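Local coordinates for Lmo2812 protein (Listeria monocytogenes EGD-e, PDB 5ZQA) that probably trims peptidoglycan stem peptides as a serine-type D-Ala-D-Ala carboxypeptidase, a low-molecular-mass penicillin-binding protein of the bacterial cell wall, at residues A[153-158]-A[172-177]; A[176-181]-A[249-254]; A[225-230]-A[259-264]; A[31-36]-A[48-53]. All coordinates share one frame; numbering follows the deposited sequence.

How the contacts relate
From the N terminus, contact 4 (31-36 with 48-53) comes first. It closes the short loop that holds strand 37-42 and brings the entry segment against edge strand 48-52. Contact 1 (153-158 with 172-177) follows in series and closes a loop just before helix 175-188. Contact 2 (176-181 with 249-254) begins where contact 1 ends, sharing Lys176 and Asp177, and packs that helix on central strand 246-255. Contact 3 (225-230 with 259-264) crosses contact 2 along the chain and sets helix 258-272 against the sheet. Contacts 2, 3 and 4 all reach the five-stranded sheet. Asp264 of contact 3 holds Ser34 N and Ala35 N of contact 4, and Lys176 pairs with Glu51.

Contact 1. Residues A[153-158]-A[172-177]; sequences SSKTTF and VSTTKD
Asp177 points its carboxylate at the turn 153-156, and Thr156 slides past it in the opposite direction. Ser153 OG donates to Asp177 OD2 at 2.6 Å on the syn side. Thr156 OG1 donates to Asp177 OD2 at 2.7 Å from above the carboxylate plane, 37° out of it. Ser153 N donates to Asp177 OD1 at 2.8 Å. Thr156 OG1 lies beside its own backbone N (chi1 -66°), where it also accepts from Ser173 OG at 2.7 Å. The hydroxyls thus form a short chain of hydrogen bonds from Ser173 through Thr156 to Asp177. Lys155 and Thr174 cross at about a right angle, with Lys155 CD 3.7 Å from Thr174 CG2. Beyond this, Thr157 and Val172 form one antiparallel hydrogen-bonded pair, their side chains side by side. Thr174, the N-cap of helix 175-188, accepts from Asp177 N through OG1. The capped first turn thus carries the acid that grips the 153-156 turn. Three donors from this turn share its carboxylate, which would probably favour its charged form.

Contact 2. Residues A[176-181]-A[249-254]; sequences KDLFLL and ISIVLD
The contact lies in the core of the alpha/beta domain, where helix 175-188 packs on one face of the antiparallel five-stranded sheet. Leu178 and Phe179 of the helix meet Ile249, Ile251 and Leu253, alternate residues of strand 246-255. Leu178 and Leu253 reach toward each other tip to tip, with Leu178 CD1 3.9 Å from Leu253 CD2. The same methyl, Leu178 CD1, lies 4.0 Å from Ile251 CG2. Ile251 CD1 lies 4.0 Å from Leu178 CB. The strand segment 249-253 runs at 138° to the helix segment, with their axes 8.7 Å apart at closest approach. This helix and sheet layering belongs to the transpeptidase-like fold of penicillin-binding proteins. The opposite sheet face, with Ser250 and Val252, is covered by helix 258-272. Phe179 CG stands anti to its backbone N (chi1 165°), which brings the ring to the strand. Its edge, not its face, meets Ile249: Phe179 CD1 is 3.9 Å from Ile249 CB, which lies in the ring plane. The two side chains cross at about a right angle, and the ring also stacks with Tyr41 on the neighbouring strand 37-42.

Contact 3. Residues A[225-230]-A[259-264]; sequences LKTGFT and EKRFKD
Thr227 packs on the flat face of the Arg261 guanidinium group. The methyl Thr227 CG2 sits 4.0 Å above the guanidinium plane of Arg261, over its centre. Thr227 CB is 3.7 Å from Arg261 NH1. The methyl also touches Phe262, with Thr227 CG2 4.0 Å from Phe262 CZ. Arg261 CG in turn lies over the centre of one face of the Phe262 ring. Arg261 leaves the backbone with CG between N and the carbonyl carbon (chi1 79°), which carries its chain over that ring.

No hydrogen bond joins the two segments. Gly228 O lies at the guanidinium edge, 3.0 Å from Arg261 NH1, but the angle is too poor for a hydrogen bond. NH1 is hydrogen-bonded instead to Cys236 O. Thr227 OG1 is hydrogen-bonded to Thr212 OG1. On the strand itself, Lys226 NZ donates to Thr227 O at 2.9 Å and is also hydrogen-bonded to Ser122 OG.

The strand carries Lys226-Thr227-Gly228, consistent with the KTG motif of penicillin-binding proteins, and Lys226 is a predicted substrate-binding residue. Helix 258-272 packs against this strand through Arg261 and Phe262, and the strand itself runs beside Ser62 and Ser122 of the predicted active site.

Contact 4. Residues A[31-36]-A[48-53]; sequences LYLSAN and ALYEQN
Leu31 lies over one face of the Tyr50 ring in a CH-pi contact. Leu31 CD1 is 3.6 Å from the ring centroid, only 5° off the normal. Leu33 CD1 adds an apolar touch, 3.9 Å from Tyr50 CE2. With chi1 at 178°, the Tyr50 ring extends away from its own backbone N and reaches the 31-36 segment.

One direct hydrogen bond joins the segments. Asn53 ND2 donates to Asn36 O at 2.7 Å, almost in line with the C=O bond and close to the Asn53 amide plane. Within strand 48-52, Tyr50 OH donates to Gln52 OE1 at 2.9 Å, from above the carbonyl plane.

Three waters bridge further polar atoms. Water 2 links Leu31 O and Leu33 N to Gln52 OE1. Water 3 links Leu31 O to Tyr50 OH. Water 4 donates to Leu33 O and to Ala35 O, and accepts from Gln52 NE2 at 2.9 Å. Both ends of the Gln52 amide are thus tied through water to backbone atoms.

Asn36 ND2 hydrogen-bonds Asp254 OD2, on strand 246-255, the other neighbour of strand 37-42. The arrangement lays an irregular N-terminal segment along edge strand 48-52 of the five-stranded sheet, with a classic beta bulge at Leu49 and Tyr50 opposite Val40.

Contact 1. Residues A[153-158]-A[172-177]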
loop_
_atom_site.group_PDB
_atom_site.type_symbol
_atom_site.label_atom_id
_atom_site.label_comp_id
_atom_site.label_asym_id
_atom_site.label_seq_id
_atom_site.Cartn_x
_atom_site.Cartn_y
_atom_site.Cartn_z
ATOM N N SER A 153 -11.865 -0.800 11.461
ATOM C CA SER A 153 -12.558 -1.727 12.353
ATOM C C SER A 153 -11.596 -2.586 13.171
ATOM O O SER A 153 -10.378 -2.595 12.944
ATOM C CB SER A 153 -13.502 -2.639 11.562
ATOM O OG SER A 153 -12.796 -3.751 11.037
ATOM N N SER A 154 -12.159 -3.331 14.111
ATOM C CA SER A 154 -11.371 -4.229 14.937
ATOM C C SER A 154 -10.834 -5.435 14.170
ATOM O O SER A 154 -10.075 -6.233 14.721
ATOM C CB SER A 154 -12.201 -4.714 16.123
ATOM O OG SER A 154 -13.294 -5.488 15.665
ATOM N N LYS A 155 -11.199 -5.572 12.895
ATOM C CA LYS A 155 -10.685 -6.684 12.108
ATOM C C LYS A 155 -9.290 -6.414 11.551
ATOM O O LYS A 155 -8.637 -7.331 11.043
ATOM C CB LYS A 155 -11.636 -7.023 10.961
ATOM C CG LYS A 155 -12.928 -7.634 11.447
ATOM C CD LYS A 155 -13.860 -7.966 10.299
ATOM C CE LYS A 155 -15.159 -8.562 10.824
ATOM N NZ LYS A 155 -16.065 -8.992 9.718
ATOM N N THR A 156 -8.848 -5.163 11.618
ATOM C CA THR A 156 -7.504 -4.809 11.144
ATOM C C THR A 156 -6.465 -4.847 12.260
ATOM O O THR A 156 -6.693 -4.294 13.326
ATOM C CB THR A 156 -7.489 -3.403 10.518
ATOM O OG1 THR A 156 -8.283 -3.419 9.329
ATOM C CG2 THR A 156 -6.052 -2.962 10.156
ATOM N N THR A 157 -5.342 -5.521 12.012
ATOM C CA THR A 157 -4.167 -5.422 12.880
ATOM C C THR A 157 -2.891 -5.404 12.048
ATOM O O THR A 157 -2.680 -6.258 11.181
ATOM C CB THR A 157 -4.071 -6.579 13.907
ATOM O OG1 THR A 157 -4.266 -7.825 13.242
ATOM C CG2 THR A 157 -5.112 -6.442 15.005
ATOM N N PHE A 158 -2.060 -4.402 12.311
ATOM C CA PHE A 158 -0.727 -4.294 11.726
ATOM C C PHE A 158 0.297 -4.894 12.675
ATOM O O PHE A 158 0.154 -4.784 13.894
ATOM C CB PHE A 158 -0.383 -2.829 11.435
ATOM C CG PHE A 158 -1.322 -2.168 10.468
ATOM C CD1 PHE A 158 -1.234 -2.432 9.112
ATOM C CD2 PHE A 158 -2.285 -1.271 10.915
ATOM C CE1 PHE A 158 -2.091 -1.834 8.209
ATOM C CE2 PHE A 158 -3.155 -0.666 10.012
ATOM C CZ PHE A 158 -3.055 -0.952 8.656
ATOM N N VAL A 172 -3.274 -8.175 8.987
ATOM C CA VAL A 172 -4.545 -8.551 8.372
ATOM C C VAL A 172 -5.514 -7.376 8.335
ATOM O O VAL A 172 -5.415 -6.435 9.135
ATOM C CB VAL A 172 -5.239 -9.733 9.110
ATOM C CG1 VAL A 172 -4.392 -11.013 9.022
ATOM C CG2 VAL A 172 -5.552 -9.377 10.554
ATOM N N SER A 173 -6.465 -7.452 7.406
ATOM C CA SER A 173 -7.496 -6.423 7.283
ATOM C C SER A 173 -8.643 -6.978 6.431
ATOM O O SER A 173 -8.700 -8.181 6.175
ATOM C CB SER A 173 -6.899 -5.144 6.673
ATOM O OG SER A 173 -7.784 -4.042 6.787
ATOM N N THR A 174 -9.551 -6.101 6.013
ATOM C CA THR A 174 -10.674 -6.450 5.138
ATOM C C THR A 174 -10.707 -5.472 3.982
ATOM O O THR A 174 -10.099 -4.403 4.083
ATOM C CB THR A 174 -12.017 -6.367 5.863
ATOM O OG1 THR A 174 -12.252 -5.007 6.253
ATOM C CG2 THR A 174 -12.023 -7.251 7.114
ATOM N N THR A 175 -11.431 -5.779 2.903
ATOM C CA THR A 175 -11.507 -4.793 1.827
ATOM C C THR A 175 -12.148 -3.504 2.319
ATOM O O THR A 175 -11.775 -2.419 1.877
ATOM C CB THR A 175 -12.293 -5.261 0.583
ATOM O OG1 THR A 175 -13.688 -5.366 0.884
ATOM C CG2 THR A 175 -11.755 -6.574 0.053
ATOM N N LYS A 176 -13.111 -3.618 3.232
ATOM C CA LYS A 176 -13.763 -2.435 3.776
ATOM C C LYS A 176 -12.764 -1.544 4.530
ATOM O O LYS A 176 -12.732 -0.329 4.329
ATOM C CB LYS A 176 -14.931 -2.836 4.681
ATOM C CG LYS A 176 -16.128 -3.393 3.929
ATOM C CD LYS A 176 -17.271 -3.684 4.894
ATOM C CE LYS A 176 -18.567 -3.945 4.141
ATOM N NZ LYS A 176 -18.975 -2.782 3.290
ATOM N N ASP A 177 -11.939 -2.141 5.385
ATOM C CA ASP A 177 -10.962 -1.354 6.134
ATOM C C ASP A 177 -9.857 -0.799 5.226
ATOM O O ASP A 177 -9.387 0.327 5.424
ATOM C CB ASP A 177 -10.349 -2.199 7.243
ATOM C CG ASP A 177 -11.186 -2.216 8.507
ATOM O OD1 ASP A 177 -12.062 -1.342 8.695
ATOM O OD2 ASP A 177 -10.934 -3.106 9.339
HETATM O O HOH W 1 -14.200 -4.556 8.242
#

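Contact 2. Residues A[176-181]-A[249-254]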
loop_
_atom_site.group_PDB
_atom_site.type_symbol
_atom_site.label_atom_id
_atom_site.label_comp_id
_atom_site.label_asym_id
_atom_site.label_seq_id
_atom_site.Cartn_x
_atom_site.Cartn_y
_atom_site.Cartn_z
ATOM N N LYS A 176 -13.111 -3.618 3.232
ATOM C CA LYS A 176 -13.763 -2.435 3.776
ATOM C C LYS A 176 -12.764 -1.544 4.530
ATOM O O LYS A 176 -12.732 -0.329 4.329
ATOM C CB LYS A 176 -14.931 -2.836 4.681
ATOM C CG LYS A 176 -16.128 -3.393 3.929
ATOM C CD LYS A 176 -17.271 -3.684 4.894
ATOM C CE LYS A 176 -18.567 -3.945 4.141
ATOM N NZ LYS A 176 -18.975 -2.782 3.290
ATOM N N ASP A 177 -11.939 -2.141 5.385
ATOM C CA ASP A 177 -10.962 -1.354 6.134
ATOM C C ASP A 177 -9.857 -0.799 5.226
ATOM O O ASP A 177 -9.387 0.327 5.424
ATOM C CB ASP A 177 -10.349 -2.199 7.243
ATOM C CG ASP A 177 -11.186 -2.216 8.507
ATOM O OD1 ASP A 177 -12.062 -1.342 8.695
ATOM O OD2 ASP A 177 -10.934 -3.106 9.339
ATOM N N LEU A 178 -9.449 -1.582 4.226
ATOM C CA LEU A 178 -8.425 -1.116 3.297
ATOM C C LEU A 178 -8.933 0.064 2.453
ATOM O O LEU A 178 -8.167 0.985 2.152
ATOM C CB LEU A 178 -7.944 -2.274 2.412
ATOM C CG LEU A 178 -7.126 -3.329 3.156
ATOM C CD1 LEU A 178 -6.935 -4.532 2.265
ATOM C CD2 LEU A 178 -5.779 -2.767 3.620
ATOM N N PHE A 179 -10.214 0.053 2.090
ATOM C CA PHE A 179 -10.803 1.211 1.428
ATOM C C PHE A 179 -10.700 2.459 2.304
ATOM O O PHE A 179 -10.333 3.524 1.824
ATOM C CB PHE A 179 -12.271 0.945 1.068
ATOM C CG PHE A 179 -13.038 2.192 0.712
ATOM C CD1 PHE A 179 -12.623 3.000 -0.342
ATOM C CD2 PHE A 179 -14.155 2.559 1.431
ATOM C CE1 PHE A 179 -13.304 4.152 -0.672
ATOM C CE2 PHE A 179 -14.859 3.721 1.102
ATOM C CZ PHE A 179 -14.428 4.514 0.048
ATOM N N LEU A 180 -11.025 2.314 3.587
ATOM C CA LEU A 180 -10.984 3.441 4.512
ATOM C C LEU A 180 -9.565 3.977 4.657
ATOM O O LEU A 180 -9.351 5.190 4.611
ATOM C CB LEU A 180 -11.534 3.028 5.879
ATOM C CG LEU A 180 -11.601 4.144 6.924
ATOM C CD1 LEU A 180 -12.263 5.405 6.366
ATOM C CD2 LEU A 180 -12.353 3.652 8.132
ATOM N N LEU A 181 -8.599 3.082 4.838
ATOM C CA LEU A 181 -7.211 3.516 4.965
ATOM C C LEU A 181 -6.745 4.248 3.714
ATOM O O LEU A 181 -6.133 5.314 3.793
ATOM C CB LEU A 181 -6.306 2.323 5.239
ATOM C CG LEU A 181 -4.810 2.599 5.201
ATOM C CD1 LEU A 181 -4.416 3.691 6.185
ATOM C CD2 LEU A 181 -4.040 1.307 5.444
ATOM N N ILE A 249 -11.715 3.513 -5.556
ATOM C CA ILE A 249 -10.632 2.718 -5.006
ATOM C C ILE A 249 -11.016 1.254 -5.124
ATOM O O ILE A 249 -12.101 0.851 -4.696
ATOM C CB ILE A 249 -10.346 3.082 -3.549
ATOM C CG1 ILE A 249 -9.808 4.515 -3.472
ATOM C CG2 ILE A 249 -9.327 2.107 -2.949
ATOM C CD1 ILE A 249 -9.619 5.012 -2.046
ATOM N N SER A 250 -10.143 0.466 -5.745
ATOM C CA SER A 250 -10.381 -0.967 -5.892
ATOM C C SER A 250 -9.456 -1.750 -4.977
ATOM O O SER A 250 -8.317 -1.351 -4.753
ATOM C CB SER A 250 -10.175 -1.395 -7.346
ATOM O OG SER A 250 -8.827 -1.176 -7.750
ATOM N N ILE A 251 -9.959 -2.860 -4.443
ATOM C CA ILE A 251 -9.168 -3.743 -3.594
ATOM C C ILE A 251 -9.209 -5.167 -4.142
ATOM O O ILE A 251 -10.294 -5.706 -4.370
ATOM C CB ILE A 251 -9.698 -3.794 -2.151
ATOM C CG1 ILE A 251 -10.039 -2.396 -1.617
ATOM C CG2 ILE A 251 -8.715 -4.543 -1.263
ATOM C CD1 ILE A 251 -8.865 -1.569 -1.404
ATOM N N VAL A 252 -8.034 -5.763 -4.348
ATOM C CA VAL A 252 -7.882 -7.155 -4.772
ATOM C C VAL A 252 -6.972 -7.875 -3.790
ATOM O O VAL A 252 -5.837 -7.456 -3.586
ATOM C CB VAL A 252 -7.290 -7.244 -6.200
ATOM C CG1 VAL A 252 -6.749 -8.644 -6.490
ATOM C CG2 VAL A 252 -8.342 -6.830 -7.224
ATOM N N LEU A 253 -7.480 -8.939 -3.172
ATOM C CA LEU A 253 -6.711 -9.740 -2.223
ATOM C C LEU A 253 -6.689 -11.203 -2.639
ATOM O O LEU A 253 -7.731 -11.768 -2.970
ATOM C CB LEU A 253 -7.296 -9.616 -0.809
ATOM C CG LEU A 253 -7.414 -8.188 -0.279
ATOM C CD1 LEU A 253 -8.252 -8.161 0.999
ATOM C CD2 LEU A 253 -6.028 -7.619 -0.026
ATOM N N ASP A 254 -5.497 -11.789 -2.630
ATOM C CA ASP A 254 -5.285 -13.223 -2.898
ATOM C C ASP A 254 -5.720 -13.640 -4.300
ATOM O O ASP A 254 -6.457 -14.621 -4.472
ATOM C CB ASP A 254 -6.015 -14.081 -1.845
ATOM C CG ASP A 254 -5.535 -15.533 -1.830
ATOM O OD1 ASP A 254 -4.385 -15.797 -2.258
ATOM O OD2 ASP A 254 -6.306 -16.410 -1.385
#

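Contact 3. Residues A[225-230]-A[259-264]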
loop_
_atom_site.group_PDB
_atom_site.type_symbol
_atom_site.label_atom_id
_atom_site.label_comp_id
_atom_site.label_asym_id
_atom_site.label_seq_id
_atom_site.Cartn_x
_atom_site.Cartn_y
_atom_site.Cartn_z
ATOM N N LEU A 225 -2.496 2.208 -6.398
ATOM C CA LEU A 225 -1.862 2.705 -5.192
ATOM C C LEU A 225 -0.736 1.801 -4.651
ATOM O O LEU A 225 0.339 2.283 -4.322
ATOM C CB LEU A 225 -2.931 2.890 -4.110
ATOM C CG LEU A 225 -2.625 3.744 -2.885
ATOM C CD1 LEU A 225 -2.225 5.161 -3.286
ATOM C CD2 LEU A 225 -3.850 3.782 -1.983
ATOM N N LYS A 226 -0.990 0.505 -4.504
ATOM C CA LYS A 226 0.008 -0.360 -3.865
ATOM C C LYS A 226 -0.249 -1.843 -4.087
ATOM O O LYS A 226 -1.378 -2.304 -3.944
ATOM C CB LYS A 226 0.052 -0.092 -2.351
ATOM C CG LYS A 226 1.185 -0.822 -1.603
ATOM C CD LYS A 226 2.540 -0.162 -1.833
ATOM C CE LYS A 226 3.682 -1.044 -1.353
ATOM N NZ LYS A 226 3.913 -2.218 -2.263
ATOM N N THR A 227 0.816 -2.584 -4.376
ATOM C CA THR A 227 0.782 -4.044 -4.495
ATOM C C THR A 227 1.172 -4.744 -3.204
ATOM O O THR A 227 1.775 -4.140 -2.314
ATOM C CB THR A 227 1.760 -4.544 -5.571
ATOM O OG1 THR A 227 3.084 -4.102 -5.239
ATOM C CG2 THR A 227 1.397 -4.012 -6.944
ATOM N N GLY A 228 0.852 -6.032 -3.123
ATOM C CA GLY A 228 1.384 -6.895 -2.077
ATOM C C GLY A 228 1.496 -8.312 -2.604
ATOM O O GLY A 228 0.741 -8.694 -3.502
ATOM N N PHE A 229 2.439 -9.084 -2.071
ATOM C CA PHE A 229 2.506 -10.509 -2.372
ATOM C C PHE A 229 3.270 -11.305 -1.333
ATOM O O PHE A 229 4.408 -10.975 -1.018
ATOM C CB PHE A 229 3.167 -10.790 -3.720
ATOM C CG PHE A 229 3.539 -12.238 -3.882
ATOM C CD1 PHE A 229 2.547 -13.195 -4.029
ATOM C CD2 PHE A 229 4.859 -12.648 -3.816
ATOM C CE1 PHE A 229 2.870 -14.533 -4.149
ATOM C CE2 PHE A 229 5.188 -13.983 -3.937
ATOM C CZ PHE A 229 4.193 -14.924 -4.102
ATOM N N THR A 230 2.618 -12.345 -0.816
ATOM C CA THR A 230 3.272 -13.496 -0.185
ATOM C C THR A 230 2.510 -14.746 -0.605
ATOM O O THR A 230 1.414 -14.652 -1.144
ATOM C CB THR A 230 3.270 -13.438 1.347
ATOM O OG1 THR A 230 1.917 -13.433 1.818
ATOM C CG2 THR A 230 4.004 -12.215 1.858
ATOM N N GLU A 259 -0.282 -11.294 -12.796
ATOM C CA GLU A 259 -1.108 -10.869 -13.908
ATOM C C GLU A 259 -2.581 -10.828 -13.521
ATOM O O GLU A 259 -3.298 -9.897 -13.887
ATOM C CB GLU A 259 -0.907 -11.809 -15.107
ATOM C CG GLU A 259 -1.972 -11.673 -16.183
ATOM C CD GLU A 259 -1.768 -12.639 -17.332
ATOM O OE1 GLU A 259 -2.099 -13.844 -17.182
ATOM O OE2 GLU A 259 -1.272 -12.184 -18.387
ATOM N N LYS A 260 -3.030 -11.839 -12.786
ATOM C CA LYS A 260 -4.447 -11.931 -12.441
ATOM C C LYS A 260 -4.911 -10.801 -11.519
ATOM O O LYS A 260 -6.058 -10.361 -11.620
ATOM C CB LYS A 260 -4.751 -13.274 -11.785
ATOM C CG LYS A 260 -4.856 -14.441 -12.765
ATOM C CD LYS A 260 -4.770 -15.765 -12.041
ATOM C CE LYS A 260 -5.052 -16.953 -12.972
ATOM N NZ LYS A 260 -6.477 -16.944 -13.368
ATOM N N ARG A 261 -4.050 -10.341 -10.616
ATOM C CA ARG A 261 -4.493 -9.256 -9.739
ATOM C C ARG A 261 -4.791 -8.021 -10.575
ATOM O O ARG A 261 -5.676 -7.238 -10.230
ATOM C CB ARG A 261 -3.458 -8.933 -8.649
ATOM C CG ARG A 261 -2.295 -8.104 -9.109
ATOM C CD ARG A 261 -1.320 -7.867 -7.985
ATOM N NE ARG A 261 0.040 -7.855 -8.496
ATOM C CZ ARG A 261 1.122 -7.938 -7.734
ATOM N NH1 ARG A 261 1.008 -8.059 -6.417
ATOM N NH2 ARG A 261 2.325 -7.931 -8.293
ATOM N N PHE A 262 -4.079 -7.843 -11.685
ATOM C CA PHE A 262 -4.308 -6.660 -12.500
ATOM C C PHE A 262 -5.489 -6.863 -13.464
ATOM O O PHE A 262 -6.215 -5.922 -13.768
ATOM C CB PHE A 262 -3.018 -6.265 -13.242
ATOM C CG PHE A 262 -1.895 -5.836 -12.318
ATOM C CD1 PHE A 262 -2.081 -4.801 -11.419
ATOM C CD2 PHE A 262 -0.662 -6.472 -12.351
ATOM C CE1 PHE A 262 -1.063 -4.397 -10.573
ATOM C CE2 PHE A 262 0.360 -6.077 -11.503
ATOM C CZ PHE A 262 0.151 -5.033 -10.609
ATOM N N LYS A 263 -5.690 -8.098 -13.926
ATOM C CA LYS A 263 -6.880 -8.414 -14.720
ATOM C C LYS A 263 -8.140 -8.212 -13.899
ATOM O O LYS A 263 -9.145 -7.710 -14.409
ATOM C CB LYS A 263 -6.828 -9.850 -15.235
ATOM C CG LYS A 263 -5.688 -10.130 -16.179
ATOM C CD LYS A 263 -5.956 -9.567 -17.555
ATOM C CE LYS A 263 -4.953 -10.140 -18.555
ATOM N NZ LYS A 263 -5.255 -9.690 -19.931
ATOM N N ASP A 264 -8.093 -8.616 -12.631
ATOM C CA ASP A 264 -9.218 -8.369 -11.724
ATOM C C ASP A 264 -9.458 -6.873 -11.548
ATOM O O ASP A 264 -10.605 -6.424 -11.519
ATOM C CB ASP A 264 -8.984 -8.979 -10.331
ATOM C CG ASP A 264 -8.985 -10.502 -10.321
ATOM O OD1 ASP A 264 -9.442 -11.139 -11.296
ATOM O OD2 ASP A 264 -8.518 -11.057 -9.299
#

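Contact 4. Residues A[31-36]-A[48-53]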
loop_
_atom_site.group_PDB
_atom_site.type_symbol
_atom_site.label_atom_id
_atom_site.label_comp_id
_atom_site.label_asym_id
_atom_site.label_seq_id
_atom_site.Cartn_x
_atom_site.Cartn_y
_atom_site.Cartn_z
ATOM N N LEU A 31 -19.190 -10.557 -11.348
ATOM C CA LEU A 31 -17.815 -10.656 -11.816
ATOM C C LEU A 31 -17.218 -12.013 -11.502
ATOM O O LEU A 31 -17.577 -12.660 -10.516
ATOM C CB LEU A 31 -16.934 -9.567 -11.193
ATOM C CG LEU A 31 -17.382 -8.117 -11.380
ATOM C CD1 LEU A 31 -16.444 -7.190 -10.622
ATOM C CD2 LEU A 31 -17.448 -7.717 -12.856
ATOM N N TYR A 32 -16.286 -12.434 -12.344
ATOM C CA TYR A 32 -15.541 -13.652 -12.081
ATOM C C TYR A 32 -14.070 -13.313 -11.959
ATOM O O TYR A 32 -13.366 -13.152 -12.954
ATOM C CB TYR A 32 -15.812 -14.682 -13.171
ATOM C CG TYR A 32 -17.239 -15.160 -13.084
ATOM C CD1 TYR A 32 -17.638 -16.007 -12.058
ATOM C CD2 TYR A 32 -18.198 -14.723 -13.988
ATOM C CE1 TYR A 32 -18.948 -16.434 -11.950
ATOM C CE2 TYR A 32 -19.520 -15.143 -13.884
ATOM C CZ TYR A 32 -19.878 -15.998 -12.861
ATOM O OH TYR A 32 -21.182 -16.427 -12.745
ATOM N N LEU A 33 -13.637 -13.172 -10.712
ATOM C CA LEU A 33 -12.299 -12.689 -10.396
ATOM C C LEU A 33 -11.442 -13.809 -9.861
ATOM O O LEU A 33 -11.963 -14.786 -9.320
ATOM C CB LEU A 33 -12.358 -11.566 -9.353
ATOM C CG LEU A 33 -13.324 -10.413 -9.649
ATOM C CD1 LEU A 33 -13.333 -9.408 -8.511
ATOM C CD2 LEU A 33 -12.956 -9.727 -10.953
ATOM N N SER A 34 -10.126 -13.660 -9.983
ATOM C CA SER A 34 -9.204 -14.595 -9.347
ATOM C C SER A 34 -9.161 -14.354 -7.850
ATOM O O SER A 34 -9.095 -15.291 -7.054
ATOM C CB SER A 34 -7.799 -14.462 -9.930
ATOM O OG SER A 34 -6.906 -15.301 -9.214
ATOM N N ALA A 35 -9.195 -13.081 -7.482
ATOM C CA ALA A 35 -9.130 -12.667 -6.086
ATOM C C ALA A 35 -10.135 -13.398 -5.218
ATOM O O ALA A 35 -11.286 -13.574 -5.610
ATOM C CB ALA A 35 -9.371 -11.175 -5.984
ATOM N N ASN A 36 -9.711 -13.796 -4.026
ATOM C CA ASN A 36 -10.642 -14.397 -3.082
ATOM C C ASN A 36 -11.442 -13.363 -2.295
ATOM O O ASN A 36 -12.525 -13.668 -1.800
ATOM C CB ASN A 36 -9.882 -15.344 -2.161
ATOM C CG ASN A 36 -9.503 -16.631 -2.878
ATOM O OD1 ASN A 36 -10.348 -17.247 -3.532
ATOM N ND2 ASN A 36 -8.234 -17.022 -2.796
ATOM N N ALA A 48 -20.317 1.143 -1.997
ATOM C CA ALA A 48 -19.719 -0.071 -2.535
ATOM C C ALA A 48 -20.356 -0.364 -3.889
ATOM O O ALA A 48 -21.578 -0.499 -3.982
ATOM C CB ALA A 48 -19.911 -1.242 -1.573
ATOM N N LEU A 49 -19.547 -0.415 -4.944
ATOM C CA LEU A 49 -20.052 -0.686 -6.292
ATOM C C LEU A 49 -19.951 -2.168 -6.650
ATOM O O LEU A 49 -20.685 -2.665 -7.508
ATOM C CB LEU A 49 -19.292 0.168 -7.308
ATOM C CG LEU A 49 -19.344 1.645 -6.911
ATOM C CD1 LEU A 49 -18.411 2.506 -7.748
ATOM C CD2 LEU A 49 -20.786 2.140 -7.010
ATOM N N TYR A 50 -19.039 -2.862 -5.980
ATOM C CA TYR A 50 -18.937 -4.312 -6.036
ATOM C C TYR A 50 -18.255 -4.785 -4.772
ATOM O O TYR A 50 -17.285 -4.169 -4.337
ATOM C CB TYR A 50 -18.148 -4.788 -7.262
ATOM C CG TYR A 50 -17.983 -6.289 -7.314
ATOM C CD1 TYR A 50 -18.981 -7.099 -7.840
ATOM C CD2 TYR A 50 -16.848 -6.896 -6.808
ATOM C CE1 TYR A 50 -18.837 -8.477 -7.874
ATOM C CE2 TYR A 50 -16.689 -8.278 -6.836
ATOM C CZ TYR A 50 -17.691 -9.058 -7.370
ATOM O OH TYR A 50 -17.550 -10.431 -7.402
ATOM N N GLU A 51 -18.763 -5.865 -4.181
ATOM C CA GLU A 51 -18.124 -6.474 -3.022
ATOM C C GLU A 51 -18.181 -7.993 -3.089
ATOM O O GLU A 51 -19.219 -8.584 -3.393
ATOM C CB GLU A 51 -18.770 -5.996 -1.716
ATOM C CG GLU A 51 -18.261 -4.643 -1.237
ATOM C CD GLU A 51 -18.825 -4.231 0.121
ATOM O OE1 GLU A 51 -20.012 -4.512 0.404
ATOM O OE2 GLU A 51 -18.081 -3.620 0.910
ATOM N N GLN A 52 -17.053 -8.613 -2.787
ATOM C CA GLN A 52 -16.951 -10.061 -2.692
ATOM C C GLN A 52 -16.089 -10.402 -1.489
ATOM O O GLN A 52 -14.907 -10.065 -1.477
ATOM C CB GLN A 52 -16.354 -10.641 -3.973
ATOM C CG GLN A 52 -16.126 -12.139 -3.945
ATOM C CD GLN A 52 -15.443 -12.640 -5.208
ATOM O OE1 GLN A 52 -15.360 -11.926 -6.214
ATOM N NE2 GLN A 52 -14.951 -13.875 -5.160
ATOM N N ASN A 53 -16.680 -11.030 -0.473
ATOM C CA ASN A 53 -15.963 -11.336 0.769
ATOM C C ASN A 53 -15.366 -10.083 1.398
ATOM O O ASN A 53 -14.247 -10.108 1.902
ATOM C CB ASN A 53 -14.859 -12.380 0.520
ATOM C CG ASN A 53 -15.413 -13.765 0.281
ATOM O OD1 ASN A 53 -16.491 -14.102 0.769
ATOM N ND2 ASN A 53 -14.675 -14.581 -0.464
HETATM O O HOH W 2 -15.526 -13.655 -8.542
HETATM O O HOH W 3 -19.757 -11.847 -8.600
HETATM O O HOH W 4 -12.968 -15.281 -6.655
#